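Local coordinates for protein CEL61B (Hypocrea jecorina, PDB 2VTC) that depolymerises cellulose as a copper-dependent lytic polysaccharide monooxygenase, oxidatively cleaving beta-(1-4)-glycosidic bonds with O2 or H2O2 as cosubstrate, at residues V98-P103 / G158-V163; G104-P109 / W149-L154. All blocks are in the same frame, centred on the assembly; numbering follows the deposited sequence.

Overall arrangement
The two contacts lie about 10 Å apart between centres and follow each other in the chain: the loop 104-109 of contact 2 continues from the strand end of contact 1, and the helix that it meets leads into strand 160-164 of contact 1. Both are partly buried. Contact 1 pairs two strands of a four-stranded antiparallel sheet by backbone hydrogen bonds, with an inner aromatic side and a more polar side carrying Val98, Gln100, Lys160 and Thr162. Contact 2, farther from the centre of the chain, lacks strand pairing and joins a metal-binding loop to a helix by one indole-to-amide hydrogen bond, a CH-pi contact and a single water bridge. Trp101 and Trp106, whose rings meet, join the two.

Contact 1: V98-P103 / G158-V163; sequences VFQWGP and GNKWTV. With NAG (2-acetamido-2-deoxy-beta-D-glucopyranose), chain C; NAG (2-acetamido-2-deoxy-beta-D-glucopyranose), chain B.
The ring of Phe99 meets Val163 at its edge, with CG2 of the valine in the ring plane and 3.8 Å from Phe99 CE2; His178 stacks on the same ring. Trp101 also presents an edge, to the carbonyl oxygen of Asn159, which lies in the indole plane 3.7 Å from Trp101 CD1. That oxygen accepts the backbone N-H of Trp101 in a nearly straight bond (Trp101 N to Asn159 O 2.8 Å, 171°), while Trp101 NE1 is bonded to His178. Phe99 and Trp161 form a hydrogen-bonded pair of the antiparallel ladder, exchanging backbone hydrogen bonds. On the other face of the sheet Val98 CG1 packs against Lys160 CB at 3.7 Å. The lysine chain runs beside the end of the Gln100 side chain and bends at its last torsion (chi4 62°), bringing NZ, as donor, within 3.1 Å of Gly158 O. An alanine at Lys160 would probably leave Gly158 O without this donor and Gln100 without the lysine chain beyond CB as neighbour. Beyond the strand, Pro103 O accepts the N-H of N2 of the chain B sugar (2.7 Å). This antiparallel pairing, with 160-164 outermost, belongs to the immunoglobulin-like beta-sandwich of AA9 monooxygenases.

Contact 2: G104-P109 / W149-L154; sequences GVWPHP and WAQQDL. With NI (nickel (II) ion), chain E.
Trp149, at the N-cap position of helix 150-156, meets Pro109 directly through its side chain and, through a water, by its backbone N. Its CB lies 3.5 Å from Pro109 O, and water 1, in the plane of the indole at its edge, links the two backbones by donating to Pro109 O at 2.8 Å and accepting the N-H of Trp149. In the first turn of the helix, Gln151 supplies the direct polar link. Its chain is extended beyond CG, with CD anti to CA (chi2 176°), and OE1 reaches the edge of Trp106, near the indole plane, to accept the N-H of NE1 at 2.9 Å (N-H...O angle 151°). The other end of the amide, NE2, donates to Pro112 O, a second bond that fixes the rotation of the group. Gln151 CB rests 3.3 Å from His108 O, against the backbone of the metal-binding residue itself. Gln152 bends at chi2, and its far end comes close to Pro109 CB. Leu154 closes the contact by placing CD2 over the five-membered ring of Trp106, in a CH-pi contact 4.2 Å from its centroid and 22° off the normal. The opposite face of that indole carries Pro107 CD and His108 CD2, both offset toward the rim, so the ring is sandwiched between helix and loop. His108 in turn has Pro107 CG 3.6 Å above the centre of its imidazole, and Trp106 CZ2 in plane at its edge. Its NE2 binds nickel at 2.1 Å, alongside His20 and Tyr195, in the site that holds catalytic copper in the active enzyme. The chemistry therefore implies a second shell: Gln151 and Leu154 hold Trp106, and Trp106 with Pro107 borders the imidazole that completes the histidine brace.

Contact 1: V98-P103 / G158-V163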
loop_
_atom_site.group_PDB
_atom_site.type_symbol
_atom_site.label_atom_id
_atom_site.label_comp_id
_atom_site.label_asym_id
_atom_site.label_seq_id
_atom_site.Cartn_x
_atom_site.Cartn_y
_atom_site.Cartn_z
ATOM N N VAL A 98 -9.416 1.471 -7.236
ATOM C CA VAL A 98 -8.728 2.720 -7.534
ATOM C C VAL A 98 -8.473 3.444 -6.234
ATOM O O VAL A 98 -9.402 3.939 -5.590
ATOM C CB VAL A 98 -9.513 3.631 -8.544
ATOM C CG1 VAL A 98 -8.676 4.847 -8.894
ATOM C CG2 VAL A 98 -9.888 2.865 -9.811
ATOM N N PHE A 99 -7.205 3.462 -5.828
ATOM C CA PHE A 99 -6.815 4.118 -4.588
ATOM C C PHE A 99 -6.708 5.613 -4.865
ATOM O O PHE A 99 -6.040 6.021 -5.818
ATOM C CB PHE A 99 -5.474 3.578 -4.067
ATOM C CG PHE A 99 -5.506 2.125 -3.671
ATOM C CD1 PHE A 99 -5.918 1.762 -2.388
ATOM C CD2 PHE A 99 -5.099 1.128 -4.558
ATOM C CE1 PHE A 99 -5.936 0.411 -1.991
ATOM C CE2 PHE A 99 -5.120 -0.234 -4.184
ATOM C CZ PHE A 99 -5.541 -0.577 -2.884
ATOM N N GLN A 100 -7.374 6.409 -4.037
ATOM C CA GLN A 100 -7.336 7.866 -4.157
ATOM C C GLN A 100 -6.489 8.460 -3.045
ATOM O O GLN A 100 -6.846 8.418 -1.862
ATOM C CB GLN A 100 -8.756 8.448 -4.153
ATOM C CG GLN A 100 -8.804 9.974 -4.028
ATOM C CD GLN A 100 -8.370 10.693 -5.305
ATOM O OE1 GLN A 100 -7.275 11.276 -5.375
ATOM N NE2 GLN A 100 -9.220 10.649 -6.309
ATOM N N TRP A 101 -5.343 9.015 -3.429
ATOM C CA TRP A 101 -4.450 9.653 -2.480
ATOM C C TRP A 101 -4.817 11.130 -2.282
ATOM O O TRP A 101 -5.405 11.765 -3.173
ATOM C CB TRP A 101 -2.994 9.536 -2.952
ATOM C CG TRP A 101 -2.450 8.128 -2.894
ATOM C CD1 TRP A 101 -2.661 7.140 -3.800
ATOM C CD2 TRP A 101 -1.613 7.575 -1.869
ATOM N NE1 TRP A 101 -2.008 5.990 -3.406
ATOM C CE2 TRP A 101 -1.345 6.234 -2.232
ATOM C CE3 TRP A 101 -1.050 8.086 -0.687
ATOM C CZ2 TRP A 101 -0.549 5.377 -1.442
ATOM C CZ3 TRP A 101 -0.248 7.239 0.109
ATOM C CH2 TRP A 101 -0.013 5.887 -0.286
ATOM N N GLY A 102 -4.481 11.661 -1.116
ATOM C CA GLY A 102 -4.843 13.043 -0.801
ATOM C C GLY A 102 -4.449 13.428 0.605
ATOM O O GLY A 102 -3.735 12.668 1.280
ATOM N N PRO A 103 -4.930 14.596 1.081
ATOM C CA PRO A 103 -5.875 15.525 0.415
ATOM C C PRO A 103 -5.253 16.422 -0.675
ATOM O O PRO A 103 -5.979 16.940 -1.539
ATOM C CB PRO A 103 -6.389 16.393 1.570
ATOM C CG PRO A 103 -5.262 16.393 2.585
ATOM C CD PRO A 103 -4.515 15.072 2.415
ATOM N N GLY A 158 -4.428 12.414 -11.307
ATOM C CA GLY A 158 -5.254 13.005 -10.252
ATOM C C GLY A 158 -5.153 12.262 -8.930
ATOM O O GLY A 158 -6.143 12.156 -8.195
ATOM N N ASN A 159 -3.951 11.766 -8.624
ATOM C CA ASN A 159 -3.693 11.088 -7.344
ATOM C C ASN A 159 -4.374 9.728 -7.237
ATOM O O ASN A 159 -4.559 9.233 -6.123
ATOM C CB ASN A 159 -4.115 11.975 -6.158
ATOM C CG ASN A 159 -2.986 12.840 -5.619
ATOM O OD1 ASN A 159 -2.965 13.159 -4.427
ATOM N ND2 ASN A 159 -2.047 13.229 -6.483
ATOM N N LYS A 160 -4.740 9.147 -8.378
ATOM C CA LYS A 160 -5.428 7.848 -8.441
ATOM C C LYS A 160 -4.504 6.754 -8.970
ATOM O O LYS A 160 -3.758 6.982 -9.918
ATOM C CB LYS A 160 -6.659 7.925 -9.347
ATOM C CG LYS A 160 -7.825 8.711 -8.766
ATOM C CD LYS A 160 -8.802 9.118 -9.855
ATOM C CE LYS A 160 -9.768 10.197 -9.380
ATOM N NZ LYS A 160 -9.104 11.490 -8.991
ATOM N N TRP A 161 -4.563 5.563 -8.367
ATOM C CA TRP A 161 -3.844 4.398 -8.889
ATOM C C TRP A 161 -4.760 3.175 -8.973
ATOM O O TRP A 161 -5.415 2.818 -7.987
ATOM C CB TRP A 161 -2.599 4.059 -8.046
ATOM C CG TRP A 161 -1.638 3.239 -8.841
ATOM C CD1 TRP A 161 -1.436 1.884 -8.772
ATOM C CD2 TRP A 161 -0.771 3.723 -9.875
ATOM N NE1 TRP A 161 -0.489 1.501 -9.705
ATOM C CE2 TRP A 161 -0.072 2.614 -10.395
ATOM C CE3 TRP A 161 -0.531 5.001 -10.421
ATOM C CZ2 TRP A 161 0.863 2.735 -11.433
ATOM C CZ3 TRP A 161 0.397 5.119 -11.445
ATOM C CH2 TRP A 161 1.085 3.992 -11.937
ATOM N N THR A 162 -4.787 2.542 -10.140
ATOM C CA THR A 162 -5.653 1.379 -10.397
ATOM C C THR A 162 -4.892 0.083 -10.148
ATOM O O THR A 162 -3.779 -0.111 -10.661
ATOM C CB THR A 162 -6.202 1.383 -11.850
ATOM O OG1 THR A 162 -7.090 2.495 -12.019
ATOM C CG2 THR A 162 -6.962 0.084 -12.171
ATOM N N VAL A 163 -5.505 -0.797 -9.352
ATOM C CA VAL A 163 -4.968 -2.123 -9.071
ATOM C C VAL A 163 -6.064 -3.161 -9.305
ATOM O O VAL A 163 -7.124 -3.075 -8.697
ATOM C CB VAL A 163 -4.451 -2.237 -7.597
ATOM C CG1 VAL A 163 -3.930 -3.625 -7.311
ATOM C CG2 VAL A 163 -3.331 -1.227 -7.352
HETATM C C1 NAG C . -11.682 11.243 -1.484
HETATM C C2 NAG C . -12.619 12.390 -1.079
HETATM C C3 NAG C . -12.267 13.714 -1.793
HETATM C C4 NAG C . -10.759 14.026 -1.763
HETATM C C5 NAG C . -9.935 12.748 -2.017
HETATM C C6 NAG C . -8.429 12.932 -1.869
HETATM C C7 NAG C . -14.944 12.179 -0.349
HETATM C C8 NAG C . -16.363 11.943 -0.772
HETATM N N2 NAG C . -14.018 12.069 -1.310
HETATM O O3 NAG C . -13.002 14.779 -1.207
HETATM O O4 NAG C . -10.418 14.992 -2.749
HETATM O O5 NAG C . -10.363 11.676 -1.175
HETATM O O6 NAG C . -8.085 13.640 -0.701
HETATM O O7 NAG C . -14.677 12.458 0.823
HETATM C C1 NAG B . -9.999 16.231 -2.147
HETATM C C2 NAG B . -9.133 17.002 -3.151
HETATM C C3 NAG B . -8.866 18.450 -2.711
HETATM C C4 NAG B . -10.116 19.139 -2.161
HETATM C C5 NAG B . -10.794 18.242 -1.119
HETATM C C6 NAG B . -12.060 18.882 -0.547
HETATM C C7 NAG B . -7.624 15.562 -4.462
HETATM C C8 NAG B . -6.222 15.067 -4.625
HETATM N N2 NAG B . -7.861 16.327 -3.393
HETATM O O3 NAG B . -8.397 19.173 -3.828
HETATM O O4 NAG B . -9.787 20.399 -1.604
HETATM O O5 NAG B . -11.121 17.003 -1.735
HETATM O O6 NAG B . -13.004 19.066 -1.584
HETATM O O7 NAG B . -8.475 15.227 -5.283
#

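Contact 2: G104-P109 / W149-L154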
loop_
_atom_site.group_PDB
_atom_site.type_symbol
_atom_site.label_atom_id
_atom_site.label_comp_id
_atom_site.label_asym_id
_atom_site.label_seq_id
_atom_site.Cartn_x
_atom_site.Cartn_y
_atom_site.Cartn_z
ATOM N N GLY A 104 -3.941 16.610 -0.623
ATOM C CA GLY A 104 -3.251 17.436 -1.621
ATOM C C GLY A 104 -2.639 16.616 -2.746
ATOM O O GLY A 104 -2.589 15.390 -2.682
ATOM N N VAL A 105 -2.186 17.304 -3.793
ATOM C CA VAL A 105 -1.456 16.668 -4.894
ATOM C C VAL A 105 -0.223 15.919 -4.368
ATOM O O VAL A 105 0.510 16.429 -3.515
ATOM C CB VAL A 105 -1.056 17.718 -5.980
ATOM C CG1 VAL A 105 -0.362 17.043 -7.159
ATOM C CG2 VAL A 105 -2.306 18.451 -6.473
ATOM N N TRP A 106 -0.014 14.691 -4.845
ATOM C CA TRP A 106 1.160 13.919 -4.425
ATOM C C TRP A 106 2.495 14.641 -4.769
ATOM O O TRP A 106 2.723 14.974 -5.936
ATOM C CB TRP A 106 1.120 12.487 -4.988
ATOM C CG TRP A 106 2.274 11.620 -4.544
ATOM C CD1 TRP A 106 3.292 11.154 -5.330
ATOM C CD2 TRP A 106 2.521 11.106 -3.226
ATOM N NE1 TRP A 106 4.158 10.402 -4.593
ATOM C CE2 TRP A 106 3.716 10.352 -3.294
ATOM C CE3 TRP A 106 1.846 11.205 -1.997
ATOM C CZ2 TRP A 106 4.264 9.693 -2.175
ATOM C CZ3 TRP A 106 2.405 10.557 -0.879
ATOM C CH2 TRP A 106 3.596 9.816 -0.977
ATOM N N PRO A 107 3.338 14.916 -3.748
ATOM C CA PRO A 107 4.609 15.687 -3.878
ATOM C C PRO A 107 5.816 15.163 -4.694
ATOM O O PRO A 107 6.836 15.851 -4.727
ATOM C CB PRO A 107 4.943 16.111 -2.455
ATOM C CG PRO A 107 4.292 15.075 -1.614
ATOM C CD PRO A 107 3.060 14.594 -2.336
ATOM N N HIS A 108 5.855 13.915 -5.161
ATOM C CA HIS A 108 6.992 12.991 -4.977
ATOM C C HIS A 108 6.999 12.282 -6.342
ATOM O O HIS A 108 6.314 11.279 -6.528
ATOM C CB HIS A 108 6.927 11.976 -3.843
ATOM C CG HIS A 108 7.175 12.567 -2.495
ATOM N ND1 HIS A 108 8.081 13.588 -2.275
ATOM C CD2 HIS A 108 6.621 12.285 -1.295
ATOM C CE1 HIS A 108 8.065 13.913 -0.995
ATOM N NE2 HIS A 108 7.194 13.132 -0.379
ATOM N N PRO A 109 7.691 12.866 -7.351
ATOM C CA PRO A 109 7.610 12.323 -8.713
ATOM C C PRO A 109 8.567 11.160 -9.002
ATOM O O PRO A 109 8.461 10.547 -10.075
ATOM C CB PRO A 109 7.987 13.542 -9.579
ATOM C CG PRO A 109 9.007 14.241 -8.756
ATOM C CD PRO A 109 8.501 14.104 -7.304
ATOM N N TRP A 149 8.784 7.979 -13.821
ATOM C CA TRP A 149 8.379 6.998 -12.787
ATOM C C TRP A 149 6.870 6.852 -12.618
ATOM O O TRP A 149 6.083 7.772 -12.887
ATOM C CB TRP A 149 8.968 7.417 -11.442
ATOM C CG TRP A 149 10.418 7.221 -11.323
ATOM C CD1 TRP A 149 11.406 8.164 -11.546
ATOM C CD2 TRP A 149 11.089 6.022 -10.937
ATOM N NE1 TRP A 149 12.644 7.603 -11.325
ATOM C CE2 TRP A 149 12.482 6.290 -10.950
ATOM C CE3 TRP A 149 10.648 4.729 -10.599
ATOM C CZ2 TRP A 149 13.440 5.313 -10.646
ATOM C CZ3 TRP A 149 11.606 3.762 -10.273
ATOM C CH2 TRP A 149 12.977 4.060 -10.274
ATOM N N ALA A 150 6.469 5.680 -12.120
ATOM C CA ALA A 150 5.071 5.440 -11.752
ATOM C C ALA A 150 4.486 6.561 -10.884
ATOM O O ALA A 150 3.331 6.936 -11.065
ATOM C CB ALA A 150 4.937 4.077 -11.041
ATOM N N GLN A 151 5.276 7.099 -9.953
ATOM C CA GLN A 151 4.748 8.164 -9.070
ATOM C C GLN A 151 4.420 9.476 -9.804
ATOM O O GLN A 151 3.482 10.184 -9.436
ATOM C CB GLN A 151 5.646 8.368 -7.859
ATOM C CG GLN A 151 5.369 7.303 -6.753
ATOM C CD GLN A 151 6.291 7.416 -5.578
ATOM O OE1 GLN A 151 6.332 8.441 -4.903
ATOM N NE2 GLN A 151 7.048 6.351 -5.307
ATOM N N GLN A 152 5.172 9.775 -10.866
ATOM C CA GLN A 152 4.797 10.892 -11.750
ATOM C C GLN A 152 3.468 10.602 -12.461
ATOM O O GLN A 152 2.601 11.483 -12.568
ATOM C CB GLN A 152 5.939 11.220 -12.734
ATOM C CG GLN A 152 5.650 12.389 -13.697
ATOM C CD GLN A 152 5.314 13.693 -12.996
ATOM O OE1 GLN A 152 4.202 14.198 -13.120
ATOM N NE2 GLN A 152 6.268 14.248 -12.273
ATOM N N ASP A 153 3.279 9.358 -12.907
ATOM C CA ASP A 153 2.005 8.946 -13.486
ATOM C C ASP A 153 0.852 9.103 -12.498
ATOM O O ASP A 153 -0.229 9.544 -12.883
ATOM C CB ASP A 153 2.076 7.531 -14.070
ATOM C CG ASP A 153 3.017 7.448 -15.268
ATOM O OD1 ASP A 153 3.236 8.498 -15.913
ATOM O OD2 ASP A 153 3.535 6.353 -15.549
ATOM N N LEU A 154 1.100 8.805 -11.216
ATOM C CA LEU A 154 0.072 8.985 -10.187
ATOM C C LEU A 154 -0.372 10.451 -10.103
ATOM O O LEU A 154 -1.574 10.751 -10.094
ATOM C CB LEU A 154 0.612 8.506 -8.826
ATOM C CG LEU A 154 -0.238 8.728 -7.575
ATOM C CD1 LEU A 154 -1.442 7.818 -7.586
ATOM C CD2 LEU A 154 0.624 8.456 -6.341
HETATM NI NI NI E . 6.300 13.255 1.471
HETATM O O HOH W 1 9.270 10.680 -12.797
HETATM O O HOH W 2 6.288 15.404 1.455
HETATM O O HOH W 3 7.382 13.051 1.978
#